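Local coordinates for FAD dependent oxidoreductase (PDB 6PXS), which is an iminodiacetate oxidase that carries FAD as its bound cofactor, at residues A117-A128 against D137-G146; Q25-H33 against G167-V175. All coordinates share one frame; numbering follows the deposited sequence.

Interaction 1: residues A117-A128 against D137-G146; sequences AGTVRRLGAGEA and DDLEAIHIPG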
loop_
_atom_site.group_PDB
_atom_site.type_symbol
_atom_site.label_atom_id
_atom_site.label_comp_id
_atom_site.label_asym_id
_atom_site.label_seq_id
_atom_site.Cartn_x
_atom_site.Cartn_y
_atom_site.Cartn_z
ATOM N N ALA A 117 10.393 -21.130 32.352
ATOM C CA ALA A 117 11.300 -20.026 32.064
ATOM C C ALA A 117 12.718 -20.496 31.780
ATOM O O ALA A 117 13.505 -19.740 31.202
ATOM C CB ALA A 117 11.311 -19.041 33.234
ATOM N N GLY A 118 13.061 -21.720 32.167
ATOM C CA GLY A 118 14.420 -22.192 32.010
ATOM C C GLY A 118 15.315 -21.690 33.129
ATOM O O GLY A 118 14.858 -21.229 34.179
ATOM N N THR A 119 16.619 -21.782 32.888
ATOM C CA THR A 119 17.618 -21.370 33.870
ATOM C C THR A 119 17.959 -19.905 33.621
ATOM O O THR A 119 18.664 -19.571 32.664
ATOM C CB THR A 119 18.861 -22.253 33.787
ATOM O OG1 THR A 119 19.468 -22.114 32.497
ATOM C CG2 THR A 119 18.492 -23.712 34.018
ATOM N N VAL A 120 17.452 -19.024 34.484
ATOM C CA VAL A 120 17.788 -17.611 34.389
ATOM C C VAL A 120 19.263 -17.428 34.712
ATOM O O VAL A 120 19.788 -18.004 35.674
ATOM C CB VAL A 120 16.900 -16.779 35.328
ATOM C CG1 VAL A 120 17.275 -15.305 35.248
ATOM C CG2 VAL A 120 15.430 -16.979 34.985
ATOM N N ARG A 121 19.943 -16.620 33.904
ATOM C CA ARG A 121 21.388 -16.466 34.008
ATOM C C ARG A 121 21.739 -15.026 33.681
ATOM O O ARG A 121 21.368 -14.525 32.616
ATOM C CB ARG A 121 22.097 -17.436 33.060
ATOM C CG ARG A 121 23.609 -17.311 33.016
ATOM C CD ARG A 121 24.212 -18.490 32.265
ATOM N NE ARG A 121 23.566 -18.696 30.969
ATOM C CZ ARG A 121 23.643 -19.817 30.258
ATOM N NH1 ARG A 121 24.334 -20.855 30.710
ATOM N NH2 ARG A 121 23.020 -19.905 29.090
ATOM N N ARG A 122 22.436 -14.358 34.596
ATOM C CA ARG A 122 22.820 -12.973 34.378
ATOM C C ARG A 122 24.066 -12.918 33.504
ATOM O O ARG A 122 25.085 -13.540 33.819
ATOM C CB ARG A 122 23.071 -12.261 35.704
ATOM C CG ARG A 122 23.320 -10.775 35.537
ATOM C CD ARG A 122 23.299 -10.049 36.865
ATOM N NE ARG A 122 23.206 -8.603 36.686
ATOM C CZ ARG A 122 23.092 -7.731 37.682
ATOM N NH1 ARG A 122 23.057 -8.150 38.940
ATOM N NH2 ARG A 122 23.011 -6.435 37.417
ATOM N N LEU A 123 23.976 -12.177 32.408
ATOM C CA LEU A 123 25.045 -12.084 31.429
ATOM C C LEU A 123 25.883 -10.834 31.664
ATOM O O LEU A 123 25.398 -9.823 32.178
ATOM C CB LEU A 123 24.473 -12.067 30.010
ATOM C CG LEU A 123 24.187 -13.432 29.383
ATOM C CD1 LEU A 123 23.350 -14.297 30.313
ATOM C CD2 LEU A 123 23.494 -13.262 28.037
ATOM N N GLY A 124 27.156 -10.918 31.283
ATOM C CA GLY A 124 28.034 -9.771 31.347
ATOM C C GLY A 124 27.961 -8.926 30.092
ATOM O O GLY A 124 27.349 -9.302 29.093
ATOM N N ALA A 125 28.597 -7.758 30.160
ATOM C CA ALA A 125 28.624 -6.857 29.017
ATOM C C ALA A 125 29.145 -7.581 27.783
ATOM O O ALA A 125 30.117 -8.340 27.850
ATOM C CB ALA A 125 29.497 -5.639 29.324
ATOM N N GLY A 126 28.483 -7.347 26.651
ATOM C CA GLY A 126 28.861 -7.947 25.394
ATOM C C GLY A 126 28.284 -9.325 25.145
ATOM O O GLY A 126 28.312 -9.794 24.001
ATOM N N GLU A 127 27.763 -9.989 26.177
ATOM C CA GLU A 127 27.168 -11.307 25.983
ATOM C C GLU A 127 25.772 -11.214 25.380
ATOM O O GLU A 127 25.387 -12.079 24.586
ATOM C CB GLU A 127 27.120 -12.063 27.311
ATOM C CG GLU A 127 28.489 -12.402 27.882
ATOM C CD GLU A 127 29.312 -13.279 26.955
ATOM O OE1 GLU A 127 28.712 -14.039 26.164
ATOM O OE2 GLU A 127 30.558 -13.201 27.011
ATOM N N ALA A 128 25.003 -10.183 25.738
ATOM C CA ALA A 128 23.706 -9.988 25.103
ATOM C C ALA A 128 23.859 -9.630 23.632
ATOM O O ALA A 128 22.996 -9.978 22.817
ATOM C CB ALA A 128 22.920 -8.901 25.835
ATOM N N ASP A 137 27.526 -3.250 22.757
ATOM C CA ASP A 137 28.423 -4.197 23.408
ATOM C C ASP A 137 28.579 -3.941 24.902
ATOM O O ASP A 137 29.156 -4.784 25.597
ATOM C CB ASP A 137 29.799 -4.163 22.736
ATOM C CG ASP A 137 30.417 -2.774 22.731
ATOM O OD1 ASP A 137 30.655 -2.217 23.824
ATOM O OD2 ASP A 137 30.671 -2.242 21.629
ATOM N N ASP A 138 28.082 -2.815 25.413
ATOM C CA ASP A 138 28.271 -2.441 26.808
ATOM C C ASP A 138 27.064 -2.766 27.678
ATOM O O ASP A 138 26.998 -2.306 28.822
ATOM C CB ASP A 138 28.582 -0.947 26.913
ATOM C CG ASP A 138 27.390 -0.080 26.561
ATOM O OD1 ASP A 138 26.812 -0.278 25.472
ATOM O OD2 ASP A 138 27.024 0.790 27.379
ATOM N N LEU A 139 26.116 -3.548 27.174
ATOM C CA LEU A 139 24.852 -3.782 27.861
ATOM C C LEU A 139 24.920 -5.083 28.651
ATOM O O LEU A 139 25.166 -6.151 28.079
ATOM C CB LEU A 139 23.697 -3.827 26.861
ATOM C CG LEU A 139 23.304 -2.487 26.238
ATOM C CD1 LEU A 139 22.384 -2.698 25.047
ATOM C CD2 LEU A 139 22.636 -1.592 27.268
ATOM N N GLU A 140 24.712 -4.985 29.961
ATOM C CA GLU A 140 24.418 -6.155 30.772
ATOM C C GLU A 140 22.953 -6.539 30.584
ATOM O O GLU A 140 22.112 -5.714 30.215
ATOM C CB GLU A 140 24.701 -5.886 32.250
ATOM C CG GLU A 140 26.091 -5.347 32.543
ATOM C CD GLU A 140 26.286 -5.013 34.012
ATOM O OE1 GLU A 140 25.509 -5.521 34.847
ATOM O OE2 GLU A 140 27.213 -4.238 34.331
ATOM N N ALA A 141 22.647 -7.807 30.844
ATOM C CA ALA A 141 21.298 -8.300 30.608
ATOM C C ALA A 141 21.045 -9.530 31.466
ATOM O O ALA A 141 21.959 -10.100 32.067
ATOM C CB ALA A 141 21.079 -8.621 29.126
ATOM N N ILE A 142 19.777 -9.927 31.509
ATOM C CA ILE A 142 19.331 -11.137 32.186
ATOM C C ILE A 142 18.718 -12.048 31.134
ATOM O O ILE A 142 17.805 -11.636 30.408
ATOM C CB ILE A 142 18.318 -10.825 33.302
ATOM C CG1 ILE A 142 18.944 -9.886 34.335
ATOM C CG2 ILE A 142 17.842 -12.115 33.964
ATOM C CD1 ILE A 142 17.954 -9.321 35.327
ATOM N N HIS A 143 19.217 -13.276 31.050
ATOM C CA HIS A 143 18.814 -14.215 30.012
ATOM C C HIS A 143 17.726 -15.135 30.553
ATOM O O HIS A 143 17.933 -15.822 31.559
ATOM C CB HIS A 143 20.015 -15.025 29.528
ATOM C CG HIS A 143 19.723 -15.886 28.340
ATOM N ND1 HIS A 143 19.496 -17.241 28.440
ATOM C CD2 HIS A 143 19.621 -15.583 27.025
ATOM C CE1 HIS A 143 19.267 -17.737 27.237
ATOM N NE2 HIS A 143 19.337 -16.751 26.361
ATOM N N ILE A 144 16.577 -15.143 29.886
ATOM C CA ILE A 144 15.463 -16.023 30.236
ATOM C C ILE A 144 15.227 -16.969 29.064
ATOM O O ILE A 144 14.489 -16.618 28.132
ATOM C CB ILE A 144 14.189 -15.226 30.559
ATOM C CG1 ILE A 144 14.461 -14.198 31.659
ATOM C CG2 ILE A 144 13.070 -16.168 30.986
ATOM C CD1 ILE A 144 13.268 -13.319 31.981
ATOM N N PRO A 145 15.818 -18.167 29.061
ATOM C CA PRO A 145 15.671 -19.050 27.891
ATOM C C PRO A 145 14.228 -19.366 27.536
ATOM O O PRO A 145 13.961 -19.749 26.390
ATOM C CB PRO A 145 16.435 -20.316 28.304
ATOM C CG PRO A 145 17.363 -19.876 29.389
ATOM C CD PRO A 145 16.660 -18.769 30.109
ATOM N N GLY A 146 13.287 -19.210 28.472
ATOM C CA GLY A 146 11.907 -19.578 28.209
ATOM C C GLY A 146 11.117 -18.560 27.415
ATOM O O GLY A 146 10.053 -18.897 26.886
#
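R121 and L123 pair with H143 and A141 as antiparallel strands, joined through the short helix 127-131; strand 121-123 is an edge strand of a mixed sheet, as counted within this chain. Three backbone bonds hold the ladder: H143 N to R121 O at 2.9 Å, the return bond from R121 N to H143 O, and L123 N to A141 O at 2.9 Å. Past the strands, G146 N makes a weak bond to A117 O.

The apolar contacts fall on both faces of the pair. V120 CG1 reaches I142 CG2 at 3.5 Å, put there by a first torsion that sets CG1 anti to the backbone N (chi1 179°), while I144 CG2 rests near A117 CB on the same side, which helix 97-111 and W48 help to cover. On the other face, A128 CB meets A141 CB at 3.8 Å, with L91 and L93 of strand 90-93 close by.

The charged contact centres on R122, which runs out fully extended, its main partners being D101 and E104 of helix 97-111; its NH2 is only a long salt-bridge mate for E140 OE1 (3.7 Å), with guanidinium and carboxylate planes 56° apart. Beside it in the strand, L123 CD1 lies 3.5 Å from H143 CB.

Interaction 2: residues Q25-H33 against G167-V175; sequences QVEIIDQNH and GATLRNDYV. With FAD (flavin-adenine dinucleotide), chain E.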
loop_
_atom_site.group_PDB
_atom_site.type_symbol
_atom_site.label_atom_id
_atom_site.label_comp_id
_atom_site.label_asym_id
_atom_site.label_seq_id
_atom_site.Cartn_x
_atom_site.Cartn_y
_atom_site.Cartn_z
ATOM N N GLN A 25 -22.381 -25.615 17.773
ATOM C CA GLN A 25 -22.564 -24.933 16.496
ATOM C C GLN A 25 -22.148 -23.476 16.665
ATOM O O GLN A 25 -22.834 -22.702 17.338
ATOM C CB GLN A 25 -24.013 -25.047 16.034
ATOM C CG GLN A 25 -24.525 -26.478 15.952
ATOM C CD GLN A 25 -25.993 -26.553 15.581
ATOM O OE1 GLN A 25 -26.620 -25.540 15.267
ATOM N NE2 GLN A 25 -26.551 -27.758 15.618
ATOM N N VAL A 26 -21.026 -23.102 16.056
ATOM C CA VAL A 26 -20.418 -21.788 16.238
ATOM C C VAL A 26 -20.669 -20.949 14.994
ATOM O O VAL A 26 -20.367 -21.379 13.873
ATOM C CB VAL A 26 -18.910 -21.906 16.523
ATOM C CG1 VAL A 26 -18.310 -20.537 16.786
ATOM C CG2 VAL A 26 -18.663 -22.836 17.700
ATOM N N GLU A 27 -21.216 -19.750 15.192
ATOM C CA GLU A 27 -21.410 -18.767 14.131
ATOM C C GLU A 27 -20.579 -17.539 14.480
ATOM O O GLU A 27 -20.877 -16.840 15.454
ATOM C CB GLU A 27 -22.888 -18.409 13.969
ATOM C CG GLU A 27 -23.161 -17.347 12.910
ATOM C CD GLU A 27 -24.640 -17.041 12.753
ATOM O OE1 GLU A 27 -25.442 -17.529 13.577
ATOM O OE2 GLU A 27 -25.000 -16.312 11.803
ATOM N N ILE A 28 -19.546 -17.274 13.684
ATOM C CA ILE A 28 -18.590 -16.205 13.951
ATOM C C ILE A 28 -18.877 -15.036 13.021
ATOM O O ILE A 28 -19.098 -15.219 11.817
ATOM C CB ILE A 28 -17.140 -16.697 13.771
ATOM C CG1 ILE A 28 -16.942 -18.056 14.445
ATOM C CG2 ILE A 28 -16.164 -15.677 14.342
ATOM C CD1 ILE A 28 -15.567 -18.650 14.227
ATOM N N ILE A 29 -18.864 -13.828 13.580
ATOM C CA ILE A 29 -19.056 -12.597 12.822
ATOM C C ILE A 29 -17.955 -11.626 13.219
ATOM O O ILE A 29 -17.705 -11.421 14.412
ATOM C CB ILE A 29 -20.445 -11.980 13.075
ATOM C CG1 ILE A 29 -21.541 -13.003 12.756
ATOM C CG2 ILE A 29 -20.622 -10.717 12.238
ATOM C CD1 ILE A 29 -22.938 -12.546 13.117
ATOM N N ASP A 30 -17.298 -11.032 12.224
ATOM C CA ASP A 30 -16.171 -10.139 12.477
ATOM C C ASP A 30 -16.104 -9.101 11.370
ATOM O O ASP A 30 -15.949 -9.450 10.196
ATOM C CB ASP A 30 -14.861 -10.926 12.558
ATOM C CG ASP A 30 -13.655 -10.033 12.787
ATOM O OD1 ASP A 30 -13.517 -9.490 13.904
ATOM O OD2 ASP A 30 -12.843 -9.877 11.849
ATOM N N GLN A 31 -16.207 -7.825 11.750
ATOM C CA GLN A 31 -16.146 -6.748 10.769
ATOM C C GLN A 31 -14.724 -6.510 10.276
ATOM O O GLN A 31 -14.533 -6.050 9.144
ATOM C CB GLN A 31 -16.718 -5.465 11.379
ATOM C CG GLN A 31 -16.656 -4.231 10.485
ATOM C CD GLN A 31 -17.568 -4.327 9.279
ATOM O OE1 GLN A 31 -17.534 -5.308 8.538
ATOM N NE2 GLN A 31 -18.392 -3.304 9.077
ATOM N N ASN A 32 -13.722 -6.823 11.097
ATOM C CA ASN A 32 -12.324 -6.529 10.783
ATOM C C ASN A 32 -12.109 -5.021 10.660
ATOM O O ASN A 32 -11.611 -4.518 9.651
ATOM C CB ASN A 32 -11.883 -7.250 9.505
ATOM C CG ASN A 32 -10.374 -7.292 9.350
ATOM O OD1 ASN A 32 -9.736 -8.297 9.667
ATOM N ND2 ASN A 32 -9.795 -6.200 8.866
ATOM N N HIS A 33 -12.500 -4.293 11.707
ATOM C CA HIS A 33 -12.342 -2.845 11.751
ATOM C C HIS A 33 -10.899 -2.462 11.450
ATOM O O HIS A 33 -9.981 -3.245 11.725
ATOM C CB HIS A 33 -12.741 -2.293 13.122
ATOM C CG HIS A 33 -14.219 -2.147 13.319
ATOM N ND1 HIS A 33 -15.011 -3.166 13.799
ATOM C CD2 HIS A 33 -15.045 -1.094 13.110
ATOM C CE1 HIS A 33 -16.263 -2.751 13.873
ATOM N NE2 HIS A 33 -16.311 -1.496 13.460
ATOM N N GLY A 167 -16.857 -27.338 11.607
ATOM C CA GLY A 167 -18.263 -27.008 11.509
ATOM C C GLY A 167 -18.641 -25.581 11.841
ATOM O O GLY A 167 -19.838 -25.282 11.915
ATOM N N ALA A 168 -17.673 -24.693 12.036
ATOM C CA ALA A 168 -17.976 -23.303 12.341
ATOM C C ALA A 168 -18.099 -22.488 11.054
ATOM O O ALA A 168 -17.738 -22.934 9.964
ATOM C CB ALA A 168 -16.902 -22.711 13.253
ATOM N N THR A 169 -18.627 -21.272 11.194
ATOM C CA THR A 169 -18.840 -20.370 10.070
ATOM C C THR A 169 -18.240 -19.008 10.384
ATOM O O THR A 169 -18.286 -18.549 11.529
ATOM C CB THR A 169 -20.332 -20.208 9.754
ATOM O OG1 THR A 169 -20.975 -19.496 10.818
ATOM C CG2 THR A 169 -20.995 -21.566 9.583
ATOM N N LEU A 170 -17.683 -18.365 9.360
ATOM C CA LEU A 170 -17.064 -17.054 9.494
ATOM C C LEU A 170 -17.628 -16.128 8.429
ATOM O O LEU A 170 -17.741 -16.516 7.262
ATOM C CB LEU A 170 -15.541 -17.149 9.366
ATOM C CG LEU A 170 -14.765 -15.831 9.394
ATOM C CD1 LEU A 170 -15.000 -15.085 10.698
ATOM C CD2 LEU A 170 -13.283 -16.097 9.183
ATOM N N ARG A 171 -17.973 -14.908 8.833
ATOM C CA ARG A 171 -18.614 -13.951 7.944
ATOM C C ARG A 171 -18.161 -12.547 8.316
ATOM O O ARG A 171 -17.901 -12.253 9.485
ATOM C CB ARG A 171 -20.141 -14.068 8.021
ATOM C CG ARG A 171 -20.905 -12.885 7.447
ATOM C CD ARG A 171 -22.373 -13.233 7.223
ATOM N NE ARG A 171 -23.013 -13.769 8.425
ATOM C CZ ARG A 171 -23.703 -13.048 9.307
ATOM N NH1 ARG A 171 -23.860 -11.739 9.142
ATOM N NH2 ARG A 171 -24.242 -13.643 10.363
ATOM N N ASN A 172 -18.062 -11.686 7.306
ATOM C CA ASN A 172 -17.702 -10.284 7.494
ATOM C C ASN A 172 -18.994 -9.478 7.550
ATOM O O ASN A 172 -19.693 -9.343 6.541
ATOM C CB ASN A 172 -16.792 -9.796 6.370
ATOM C CG ASN A 172 -16.181 -8.438 6.661
ATOM O OD1 ASN A 172 -16.632 -7.415 6.144
ATOM N ND2 ASN A 172 -15.146 -8.422 7.492
ATOM N N ASP A 173 -19.312 -8.952 8.728
ATOM C CA ASP A 173 -20.570 -8.246 8.926
ATOM C C ASP A 173 -20.478 -7.448 10.217
ATOM O O ASP A 173 -19.622 -7.705 11.068
ATOM C CB ASP A 173 -21.751 -9.223 8.969
ATOM C CG ASP A 173 -23.083 -8.542 8.732
ATOM O OD1 ASP A 173 -23.088 -7.319 8.482
ATOM O OD2 ASP A 173 -24.124 -9.230 8.794
ATOM N N TYR A 174 -21.370 -6.468 10.348
ATOM C CA TYR A 174 -21.470 -5.637 11.541
ATOM C C TYR A 174 -22.824 -5.894 12.182
ATOM O O TYR A 174 -23.863 -5.653 11.560
ATOM C CB TYR A 174 -21.304 -4.154 11.200
ATOM C CG TYR A 174 -21.192 -3.250 12.409
ATOM C CD1 TYR A 174 -19.985 -3.111 13.084
ATOM C CD2 TYR A 174 -22.287 -2.529 12.870
ATOM C CE1 TYR A 174 -19.874 -2.284 14.189
ATOM C CE2 TYR A 174 -22.186 -1.700 13.974
ATOM C CZ TYR A 174 -20.977 -1.580 14.629
ATOM O OH TYR A 174 -20.869 -0.756 15.728
ATOM N N VAL A 175 -22.809 -6.390 13.418
ATOM C CA VAL A 175 -24.022 -6.740 14.140
ATOM C C VAL A 175 -24.152 -5.829 15.355
ATOM O O VAL A 175 -23.217 -5.125 15.741
ATOM C CB VAL A 175 -24.043 -8.222 14.562
ATOM C CG1 VAL A 175 -23.958 -9.118 13.337
ATOM C CG2 VAL A 175 -22.909 -8.519 15.537
HETATM P PA FAD E . -9.352 -7.364 18.470
HETATM O O1A FAD E . -9.341 -5.929 18.095
HETATM O O2A FAD E . -8.177 -8.169 17.909
HETATM O O5B FAD E . -10.700 -8.060 18.071
HETATM C C5B FAD E . -11.924 -7.308 17.940
HETATM C C4B FAD E . -12.634 -7.758 16.690
HETATM O O4B FAD E . -14.062 -7.596 16.858
HETATM C C3B FAD E . -12.262 -6.978 15.428
HETATM O O3B FAD E . -12.153 -7.855 14.314
HETATM C C2B FAD E . -13.435 -6.008 15.271
HETATM O O2B FAD E . -13.628 -5.607 13.920
HETATM C C1B FAD E . -14.583 -6.887 15.756
HETATM N N9A FAD E . -15.767 -6.153 16.189
HETATM C C8A FAD E . -15.837 -5.180 17.151
HETATM N N7A FAD E . -17.042 -4.690 17.326
HETATM C C5A FAD E . -17.817 -5.391 16.414
HETATM C C6A FAD E . -19.189 -5.345 16.100
HETATM N N6A FAD E . -20.061 -4.526 16.695
HETATM N N1A FAD E . -19.640 -6.179 15.138
HETATM C C2A FAD E . -18.775 -7.000 14.535
HETATM N N3A FAD E . -17.464 -7.129 14.750
HETATM C C4A FAD E . -17.044 -6.294 15.706
HETATM N N1 FAD E . -0.095 -8.566 23.460
HETATM C C2 FAD E . 0.859 -9.443 23.888
HETATM O O2 FAD E . 0.578 -10.404 24.612
HETATM N N3 FAD E . 2.178 -9.267 23.505
HETATM C C4 FAD E . 2.658 -8.251 22.703
HETATM O O4 FAD E . 3.855 -8.195 22.430
HETATM C C4X FAD E . 1.637 -7.322 22.256
HETATM N N5 FAD E . 2.003 -6.331 21.494
HETATM C C5X FAD E . 1.029 -5.444 21.065
HETATM C C6 FAD E . 1.405 -4.378 20.250
HETATM C C7 FAD E . 0.465 -3.461 19.788
HETATM C C7M FAD E . 0.910 -2.323 18.909
HETATM C C8 FAD E . -0.882 -3.606 20.155
HETATM C C8M FAD E . -1.923 -2.628 19.675
HETATM C C9 FAD E . -1.259 -4.669 20.969
HETATM C C9A FAD E . -0.319 -5.586 21.426
HETATM N N10 FAD E . -0.673 -6.675 22.249
HETATM C C10 FAD E . 0.284 -7.562 22.687
HETATM C "C1'" FAD E . -2.068 -6.874 22.676
HETATM C "C2'" FAD E . -2.888 -7.707 21.693
HETATM O "O2'" FAD E . -2.552 -7.362 20.349
HETATM C "C3'" FAD E . -4.373 -7.430 21.924
HETATM O "O3'" FAD E . -4.626 -7.373 23.324
HETATM C "C4'" FAD E . -5.315 -8.467 21.311
HETATM O "O4'" FAD E . -5.061 -8.553 19.910
HETATM C "C5'" FAD E . -6.766 -8.114 21.560
HETATM O "O5'" FAD E . -7.610 -9.066 20.880
HETATM P P FAD E . -9.172 -8.881 20.840
HETATM O O1P FAD E . -9.679 -8.644 22.267
HETATM O O2P FAD E . -9.845 -9.980 20.101
HETATM O O3P FAD E . -9.329 -7.512 20.048
#
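FAD O2B, on the adenosine ribose, is gripped twice by H33, whose ring edge also meets Y174. H33 N gives it a straight bond of 2.8 Å, and H33 ND1 closes on it in the ring plane, also at 2.8 Å. The H33 and Y174 rings meet rim to rim, planes 74° apart. Weaker bonds hold the adenine: Q31 N to FAD N3A, and FAD N6A to V175 O.

Before the cofactor, the segments run as parallel strands. I28 N bonds to T169 O at 2.8 Å, and D30 N to R171 O at 3.1 Å, almost in line with the carbonyl. On the face of E27 and I29, R171 bends at chi3 (53°), which brings its NH2 to E27 OE2 at 3.1 Å, while NH1 pairs with D173 and I29 lies alongside, CG1 over one guanidinium face. Replacing R171 by an alanine would probably leave the E27 and D173 carboxylates without their shared positive mate and uncover the flank of I29.

Strand 26-29 lies between 169-171 and 3-6 in the parallel part of a Rossmann-type sheet; I28 packs on A16 of helix 10-20 and L160 of helix 152-164, while V175 touches I6.

Interaction 1 is nested along the chain inside the loop closed by interaction 2, yet the two lie on opposite sides of the chain's centre, with centres 44 Å apart and nearest atoms about 28 Å apart. They belong to different sheets, and FAD stretches across the space between. Its adenosine end is held directly by 25-33 and 167-175; a second subunit packs against these segments, Y273 of that chain bonding through its N to N172 OD1. The flavin end points toward interaction 1 without touching it; one indirect tie is that the I144 side chain lies about 10 Å from that of V44, an FAD-binding residue. Interaction 2 is thus part of the cofactor pocket, while interaction 1 lies farther out, at the border of another sheet.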